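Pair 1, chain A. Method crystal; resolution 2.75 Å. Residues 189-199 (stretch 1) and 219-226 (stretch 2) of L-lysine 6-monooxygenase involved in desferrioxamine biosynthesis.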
# COMPACT_ATOMS: atom_id res chain seq x y z
N LEU A 189 8.16 -18.67 -29.16
CA LEU A 189 8.61 -19.25 -27.90
C LEU A 189 7.51 -20.07 -27.23
O LEU A 189 7.76 -21.18 -26.78
CB LEU A 189 9.10 -18.16 -26.93
CG LEU A 189 10.48 -17.58 -27.23
CD1 LEU A 189 10.68 -16.24 -26.53
CD2 LEU A 189 11.57 -18.58 -26.85
N GLN A 190 6.29 -19.53 -27.19
CA GLN A 190 5.17 -20.17 -26.49
C GLN A 190 4.70 -21.49 -27.12
O GLN A 190 4.07 -22.31 -26.45
CB GLN A 190 4.00 -19.18 -26.30
CG GLN A 190 4.34 -18.05 -25.33
CD GLN A 190 3.18 -17.12 -25.02
OE1 GLN A 190 2.58 -16.56 -25.92
NE2 GLN A 190 2.87 -16.96 -23.73
N LYS A 191 5.04 -21.72 -28.39
CA LYS A 191 4.82 -23.02 -29.04
C LYS A 191 5.77 -24.13 -28.57
O LYS A 191 5.50 -25.31 -28.81
CB LYS A 191 4.92 -22.90 -30.57
CG LYS A 191 3.75 -22.18 -31.21
CD LYS A 191 3.95 -22.02 -32.71
CE LYS A 191 2.91 -21.08 -33.29
NZ LYS A 191 3.35 -20.43 -34.56
N LYS A 192 6.89 -23.75 -27.95
CA LYS A 192 7.89 -24.73 -27.52
C LYS A 192 7.48 -25.46 -26.24
O LYS A 192 6.58 -25.03 -25.52
CB LYS A 192 9.26 -24.07 -27.35
CG LYS A 192 9.74 -23.33 -28.59
CD LYS A 192 11.19 -22.90 -28.46
CE LYS A 192 11.66 -22.05 -29.63
NZ LYS A 192 11.82 -22.79 -30.92
N ARG A 193 8.13 -26.60 -26.00
CA ARG A 193 7.87 -27.44 -24.83
C ARG A 193 8.47 -26.85 -23.56
O ARG A 193 7.94 -27.07 -22.48
CB ARG A 193 8.41 -28.86 -25.02
CG ARG A 193 7.49 -29.80 -25.77
CD ARG A 193 8.05 -31.22 -25.74
NE ARG A 193 7.49 -32.07 -26.80
CZ ARG A 193 7.80 -32.00 -28.09
NH1 ARG A 193 8.68 -31.10 -28.56
NH2 ARG A 193 7.22 -32.83 -28.95
N SER A 194 9.60 -26.16 -23.69
CA SER A 194 10.31 -25.56 -22.56
C SER A 194 10.94 -24.23 -22.95
O SER A 194 11.43 -24.08 -24.07
CB SER A 194 11.40 -26.52 -22.04
OG SER A 194 12.28 -26.90 -23.08
N ILE A 195 10.89 -23.27 -22.02
CA ILE A 195 11.51 -21.95 -22.21
C ILE A 195 12.38 -21.69 -20.99
O ILE A 195 11.99 -22.04 -19.88
CB ILE A 195 10.45 -20.83 -22.29
CG1 ILE A 195 9.44 -21.12 -23.41
CG2 ILE A 195 11.11 -19.46 -22.47
CD1 ILE A 195 8.23 -20.20 -23.40
N THR A 196 13.53 -21.06 -21.20
CA THR A 196 14.42 -20.71 -20.10
C THR A 196 14.86 -19.26 -20.21
O THR A 196 15.53 -18.88 -21.15
CB THR A 196 15.66 -21.62 -20.07
OG1 THR A 196 15.25 -22.97 -19.84
CG2 THR A 196 16.64 -21.19 -18.96
N VAL A 197 14.48 -18.45 -19.23
CA VAL A 197 14.98 -17.10 -19.14
C VAL A 197 16.31 -17.12 -18.39
O VAL A 197 16.40 -17.60 -17.28
CB VAL A 197 13.98 -16.17 -18.43
CG1 VAL A 197 14.53 -14.76 -18.37
CG2 VAL A 197 12.65 -16.19 -19.17
N LEU A 198 17.34 -16.58 -19.03
CA LEU A 198 18.68 -16.56 -18.49
C LEU A 198 19.05 -15.09 -18.22
O LEU A 198 19.03 -14.27 -19.12
CB LEU A 198 19.61 -17.23 -19.49
CG LEU A 198 20.86 -17.87 -18.91
CD1 LEU A 198 21.26 -19.08 -19.74
CD2 LEU A 198 22.00 -16.86 -18.85
N GLY A 199 19.34 -14.76 -16.96
CA GLY A 199 19.62 -13.37 -16.53
C GLY A 199 18.81 -12.92 -15.32
O GLY A 199 17.76 -13.48 -15.04
N GLY A 219 1.83 -25.45 -23.30
CA GLY A 219 2.45 -26.57 -22.60
C GLY A 219 3.50 -26.22 -21.56
O GLY A 219 3.64 -26.94 -20.57
N TYR A 220 4.19 -25.09 -21.74
CA TYR A 220 5.64 -25.05 -21.51
C TYR A 220 6.12 -25.22 -20.09
O TYR A 220 5.43 -24.88 -19.13
CB TYR A 220 6.33 -23.84 -22.16
CG TYR A 220 5.68 -22.50 -21.95
CD1 TYR A 220 5.88 -21.76 -20.79
CD2 TYR A 220 4.87 -21.95 -22.95
CE1 TYR A 220 5.27 -20.53 -20.61
CE2 TYR A 220 4.27 -20.72 -22.78
CZ TYR A 220 4.46 -20.01 -21.62
OH TYR A 220 3.84 -18.80 -21.48
N GLN A 221 7.32 -25.78 -19.98
CA GLN A 221 8.15 -25.66 -18.80
C GLN A 221 8.74 -24.25 -18.85
O GLN A 221 9.13 -23.78 -19.93
CB GLN A 221 9.26 -26.71 -18.80
CG GLN A 221 10.23 -26.58 -17.63
CD GLN A 221 11.20 -27.74 -17.55
OE1 GLN A 221 12.25 -27.72 -18.18
NE2 GLN A 221 10.86 -28.73 -16.75
N LEU A 222 8.80 -23.59 -17.70
CA LEU A 222 9.28 -22.23 -17.63
C LEU A 222 10.38 -22.11 -16.58
O LEU A 222 10.12 -22.14 -15.38
CB LEU A 222 8.13 -21.29 -17.33
CG LEU A 222 8.47 -19.80 -17.34
CD1 LEU A 222 9.07 -19.40 -18.68
CD2 LEU A 222 7.23 -18.97 -17.02
N ASN A 223 11.61 -21.98 -17.06
CA ASN A 223 12.78 -21.95 -16.19
C ASN A 223 13.37 -20.55 -16.11
O ASN A 223 13.12 -19.71 -16.97
CB ASN A 223 13.81 -22.94 -16.70
CG ASN A 223 13.24 -24.34 -16.80
OD1 ASN A 223 12.47 -24.77 -15.94
ND2 ASN A 223 13.60 -25.06 -17.84
N TRP A 224 14.11 -20.30 -15.03
CA TRP A 224 14.81 -19.04 -14.82
C TRP A 224 16.13 -19.35 -14.15
O TRP A 224 16.16 -19.87 -13.05
CB TRP A 224 13.99 -18.12 -13.92
CG TRP A 224 14.41 -16.68 -13.88
CD1 TRP A 224 15.52 -16.11 -14.45
CD2 TRP A 224 13.74 -15.62 -13.20
NE1 TRP A 224 15.55 -14.77 -14.20
CE2 TRP A 224 14.47 -14.44 -13.43
CE3 TRP A 224 12.58 -15.56 -12.42
CZ2 TRP A 224 14.09 -13.20 -12.90
CZ3 TRP A 224 12.19 -14.33 -11.88
CH2 TRP A 224 12.95 -13.16 -12.14
N ILE A 225 17.23 -19.05 -14.83
CA ILE A 225 18.56 -19.30 -14.30
C ILE A 225 19.26 -17.97 -14.26
O ILE A 225 19.15 -17.21 -15.19
CB ILE A 225 19.33 -20.28 -15.19
CG1 ILE A 225 18.59 -21.62 -15.21
CG2 ILE A 225 20.78 -20.42 -14.72
CD1 ILE A 225 19.17 -22.65 -16.16
N THR A 226 19.98 -17.68 -13.17
CA THR A 226 20.72 -16.43 -13.03
C THR A 226 22.08 -16.65 -12.37
O THR A 226 22.23 -17.55 -11.55
CB THR A 226 19.93 -15.35 -12.25
OG1 THR A 226 20.77 -14.22 -12.02
CG2 THR A 226 19.42 -15.88 -10.90

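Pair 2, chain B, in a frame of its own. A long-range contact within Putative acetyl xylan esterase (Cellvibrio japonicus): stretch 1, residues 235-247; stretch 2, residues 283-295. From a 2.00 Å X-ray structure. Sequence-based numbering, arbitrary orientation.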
# COMPACT_ATOMS: atom_id res chain seq x y z
N TRP B 235 8.98 -16.32 16.66
CA TRP B 235 8.02 -15.27 16.31
C TRP B 235 8.59 -14.37 15.22
O TRP B 235 9.40 -13.49 15.49
CB TRP B 235 7.58 -14.45 17.54
CG TRP B 235 6.53 -13.43 17.16
CD1 TRP B 235 6.67 -12.06 17.14
CD2 TRP B 235 5.21 -13.71 16.71
NE1 TRP B 235 5.49 -11.48 16.72
CE2 TRP B 235 4.58 -12.47 16.45
CE3 TRP B 235 4.48 -14.89 16.51
CZ2 TRP B 235 3.26 -12.38 15.99
CZ3 TRP B 235 3.17 -14.80 16.05
CH2 TRP B 235 2.58 -13.55 15.80
N LYS B 236 8.17 -14.61 13.99
CA LYS B 236 8.62 -13.81 12.85
C LYS B 236 7.42 -13.57 11.96
O LYS B 236 7.30 -14.22 10.91
CB LYS B 236 9.73 -14.52 12.07
CG LYS B 236 11.01 -14.77 12.83
CD LYS B 236 11.91 -13.54 12.93
CE LYS B 236 12.72 -13.60 14.22
NZ LYS B 236 13.89 -12.71 14.18
N PRO B 237 6.52 -12.65 12.36
CA PRO B 237 5.29 -12.41 11.62
C PRO B 237 5.53 -11.99 10.18
O PRO B 237 6.36 -11.11 9.91
CB PRO B 237 4.59 -11.29 12.42
CG PRO B 237 5.67 -10.65 13.17
CD PRO B 237 6.62 -11.76 13.53
N GLN B 238 4.81 -12.62 9.25
CA GLN B 238 4.86 -12.22 7.85
C GLN B 238 4.16 -10.89 7.66
O GLN B 238 4.48 -10.15 6.72
CB GLN B 238 4.21 -13.27 6.94
CG GLN B 238 4.93 -14.61 6.89
CD GLN B 238 4.27 -15.65 7.77
OE1 GLN B 238 3.58 -15.34 8.73
NE2 GLN B 238 4.48 -16.91 7.42
N VAL B 239 3.19 -10.60 8.53
CA VAL B 239 2.40 -9.35 8.47
C VAL B 239 2.42 -8.63 9.81
O VAL B 239 2.22 -9.24 10.87
CB VAL B 239 0.93 -9.58 8.02
CG1 VAL B 239 0.18 -8.24 7.88
CG2 VAL B 239 0.88 -10.34 6.72
N ILE B 240 2.71 -7.33 9.74
CA ILE B 240 2.66 -6.46 10.91
C ILE B 240 1.75 -5.25 10.66
O ILE B 240 2.00 -4.46 9.73
CB ILE B 240 4.08 -5.99 11.35
CG1 ILE B 240 4.99 -7.20 11.60
CG2 ILE B 240 3.97 -5.09 12.57
CD1 ILE B 240 6.48 -6.86 11.95
N VAL B 241 0.71 -5.12 11.47
CA VAL B 241 -0.28 -4.06 11.31
C VAL B 241 -0.10 -3.08 12.47
O VAL B 241 -0.26 -3.44 13.64
CB VAL B 241 -1.73 -4.62 11.29
CG1 VAL B 241 -2.77 -3.48 11.10
CG2 VAL B 241 -1.87 -5.66 10.19
N ILE B 242 0.25 -1.85 12.12
CA ILE B 242 0.51 -0.82 13.13
C ILE B 242 -0.57 0.25 13.00
O ILE B 242 -0.76 0.82 11.94
CB ILE B 242 1.92 -0.19 12.99
CG1 ILE B 242 2.99 -1.29 12.86
CG2 ILE B 242 2.19 0.76 14.20
CD1 ILE B 242 4.42 -0.79 12.51
N GLY B 243 -1.28 0.51 14.09
CA GLY B 243 -2.30 1.57 14.11
C GLY B 243 -1.94 2.52 15.25
O GLY B 243 -2.32 2.27 16.38
N LEU B 244 -1.21 3.59 14.94
CA LEU B 244 -0.76 4.56 15.95
C LEU B 244 -0.75 5.96 15.35
O LEU B 244 -0.37 6.14 14.18
CB LEU B 244 0.65 4.17 16.48
CG LEU B 244 0.81 2.94 17.39
CD1 LEU B 244 2.32 2.56 17.62
CD2 LEU B 244 0.12 3.18 18.74
N GLY B 245 -1.11 6.96 16.14
CA GLY B 245 -1.18 8.34 15.65
C GLY B 245 -2.43 9.09 16.10
O GLY B 245 -2.43 10.32 16.12
N THR B 246 -3.50 8.36 16.42
CA THR B 246 -4.70 9.01 16.98
C THR B 246 -4.33 9.76 18.27
O THR B 246 -4.70 10.91 18.46
CB THR B 246 -5.87 8.01 17.20
OG1 THR B 246 -6.42 7.65 15.92
CG2 THR B 246 -6.99 8.66 18.05
N ASN B 247 -3.56 9.11 19.13
CA ASN B 247 -3.17 9.76 20.37
C ASN B 247 -2.12 10.85 20.17
O ASN B 247 -2.14 11.85 20.91
CB ASN B 247 -2.74 8.74 21.40
CG ASN B 247 -3.89 7.87 21.84
OD1 ASN B 247 -3.81 6.65 21.81
ND2 ASN B 247 -5.00 8.51 22.21
N ASN B 283 15.14 -6.76 12.03
CA ASN B 283 15.10 -8.02 12.81
C ASN B 283 14.21 -9.10 12.19
O ASN B 283 14.26 -10.27 12.60
CB ASN B 283 14.64 -7.75 14.25
CG ASN B 283 15.51 -6.72 14.96
OD1 ASN B 283 16.73 -6.82 14.97
ND2 ASN B 283 14.87 -5.71 15.55
N ASN B 284 13.40 -8.71 11.21
CA ASN B 284 12.47 -9.60 10.56
C ASN B 284 12.33 -9.18 9.10
O ASN B 284 11.42 -8.44 8.74
CB ASN B 284 11.13 -9.56 11.31
CG ASN B 284 10.08 -10.50 10.74
OD1 ASN B 284 10.34 -11.28 9.83
ND2 ASN B 284 8.86 -10.42 11.29
N ALA B 285 13.27 -9.64 8.27
CA ALA B 285 13.33 -9.25 6.86
C ALA B 285 12.08 -9.59 6.04
O ALA B 285 11.77 -8.89 5.07
CB ALA B 285 14.58 -9.85 6.20
N ARG B 286 11.38 -10.65 6.43
CA ARG B 286 10.17 -11.11 5.73
C ARG B 286 8.89 -10.26 5.95
O ARG B 286 8.00 -10.24 5.08
CB ARG B 286 9.92 -12.61 6.02
CG ARG B 286 9.18 -13.02 7.33
CD ARG B 286 9.34 -14.54 7.57
NE ARG B 286 8.50 -15.09 8.64
CZ ARG B 286 8.13 -16.38 8.74
NH1 ARG B 286 8.51 -17.26 7.82
NH2 ARG B 286 7.37 -16.78 9.75
N ALA B 287 8.81 -9.56 7.08
CA ALA B 287 7.62 -8.81 7.48
C ALA B 287 7.17 -7.78 6.46
O ALA B 287 7.97 -7.00 5.94
CB ALA B 287 7.85 -8.13 8.82
N GLN B 288 5.88 -7.80 6.16
CA GLN B 288 5.25 -6.78 5.33
C GLN B 288 4.31 -5.96 6.22
O GLN B 288 3.58 -6.51 7.06
CB GLN B 288 4.55 -7.43 4.13
CG GLN B 288 5.52 -8.29 3.31
CD GLN B 288 4.98 -8.73 1.96
OE1 GLN B 288 4.52 -7.91 1.16
NE2 GLN B 288 5.04 -10.03 1.70
N PHE B 289 4.37 -4.64 6.06
CA PHE B 289 3.80 -3.70 7.02
C PHE B 289 2.54 -3.03 6.48
O PHE B 289 2.47 -2.66 5.31
CB PHE B 289 4.84 -2.62 7.40
CG PHE B 289 6.06 -3.17 8.10
CD1 PHE B 289 6.08 -3.32 9.48
CD2 PHE B 289 7.21 -3.52 7.38
CE1 PHE B 289 7.23 -3.83 10.12
CE2 PHE B 289 8.35 -4.01 8.01
CZ PHE B 289 8.35 -4.17 9.38
N ILE B 290 1.55 -2.88 7.35
CA ILE B 290 0.33 -2.14 7.02
C ILE B 290 0.12 -1.06 8.08
O ILE B 290 -0.06 -1.37 9.25
CB ILE B 290 -0.90 -3.05 6.92
CG1 ILE B 290 -0.71 -4.09 5.80
CG2 ILE B 290 -2.18 -2.22 6.66
CD1 ILE B 290 -1.81 -5.13 5.71
N LEU B 291 0.13 0.19 7.65
CA LEU B 291 -0.04 1.30 8.57
C LEU B 291 -1.48 1.77 8.47
O LEU B 291 -1.91 2.25 7.42
CB LEU B 291 0.96 2.43 8.25
CG LEU B 291 2.43 1.98 8.08
CD1 LEU B 291 3.37 3.20 8.15
CD2 LEU B 291 2.87 0.90 9.12
N MET B 292 -2.22 1.58 9.55
CA MET B 292 -3.68 1.67 9.54
C MET B 292 -4.17 2.80 10.45
O MET B 292 -3.83 2.83 11.63
CB MET B 292 -4.23 0.31 10.00
CG MET B 292 -5.73 0.21 10.11
SD MET B 292 -6.13 -1.53 10.33
CE MET B 292 -7.90 -1.39 10.52
N ASN B 293 -4.94 3.74 9.90
CA ASN B 293 -5.44 4.88 10.67
C ASN B 293 -6.84 5.33 10.23
O ASN B 293 -7.35 4.91 9.20
CB ASN B 293 -4.48 6.10 10.67
CG ASN B 293 -3.11 5.78 11.27
OD1 ASN B 293 -2.84 6.07 12.46
ND2 ASN B 293 -2.23 5.21 10.45
N SER B 294 -7.44 6.19 11.06
CA SER B 294 -8.79 6.71 10.82
C SER B 294 -8.74 7.87 9.85
O SER B 294 -7.65 8.42 9.55
CB SER B 294 -9.37 7.23 12.14
OG SER B 294 -8.71 8.45 12.47
N ASP B 295 -9.94 8.26 9.40
CA ASP B 295 -10.14 9.45 8.60
C ASP B 295 -10.50 10.64 9.51
O ASP B 295 -11.14 11.59 9.08
CB ASP B 295 -11.26 9.21 7.56
CG ASP B 295 -12.64 8.89 8.21
OD1 ASP B 295 -12.75 8.70 9.43
OD2 ASP B 295 -13.63 8.79 7.46
O HOH W 1 -8.69 8.94 15.15
O HOH W 2 -5.88 6.35 13.68

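Two parallel β-strands joined by the same ladder of backbone hydrogen bonds can carry very different side chains, and the two pairs compared here show how. Superposed on the N, CA and C atoms of 14 central residues, pair 2 falls on pair 1 with an RMSD of 0.5 Å. In both, the strands run in the same direction, inclined by 18° in pair 1 and 25° in pair 2, and lie 4.5 Å and 4.7 Å apart at the closest approach of their axes.

The ladder keeps its register. In pair 1, Ile A195 N donates to Gln A221 O (2.8 Å), and Ile A195 O accepts from Asn A223 N (2.8 Å). The matching residue of pair 2 does the same: Ile B240 N donates to Gln B288 O, and Ile B240 O accepts from Ile B290 N, both at 2.9 Å. One residue thus reaches two alternate residues of its neighbour, as parallel strands require, and short CA-H...O contacts fill the spaces between the rungs.

Ile A195 and Ile B240 are also the best-matched side chains, their centres 0.3 Å apart and both in the m, t rotamer. What they pack against differs. Ile A195 CD1 sits over the ring face of Tyr A220, 3.7 Å from its CG, in a CH-pi contact. Ala B287 takes the place of the tyrosine, and Ile B240 CD1 instead touches Ala B287 CB and Phe B289 CE1, each at 3.6 Å. An aromatic ring therefore meets the isoleucine in both pairs, but it is supplied from different positions: Phe B289 matches Leu A222, whose CD1 lies 4.1 Å from Ile A195 CB.

On the other face, polar and apolar solutions occupy matched sites. Thr A196 and Asn A223 are joined by a weak hydrogen bond, Asn A223 ND2 to Thr A196 OG1 (3.3 Å), while the same ND2 also donates to Gln A221 OE1 (3.0 Å). Their counterparts, Val B241 and Ile B290, meet through carbon, with Val B241 CG2 4.3 Å from Ile B290 CB.

The ends of the ladder diverge further. Before the strands, Tyr A220 extends to receive a hydrogen bond from Gln A190 NE2 at its OH (3.1 Å). Pair 2 ties its corresponding end with other polar side chains: Arg B286, at the position of Gly A219, grips Lys B236 O with both NE (2.7 Å) and NH2 (2.8 Å), and Asn B284 ND2 donates to Pro B237 O (2.9 Å). At the far end, Trp A224 NE1 donates to Gly A199 O (2.7 Å), a bond that Leu B291, its counterpart, cannot make; its CD2 packs 4.1 Å from Ile B242 CD1. Farther along pair 2, water 1 links Thr B246 OG1 and Ser B294 OG, 2.7 Å from each, spanning hydroxyls too far apart to meet directly.

The principle is plain: the backbone fixes the spacing, and the side chains negotiate the rest.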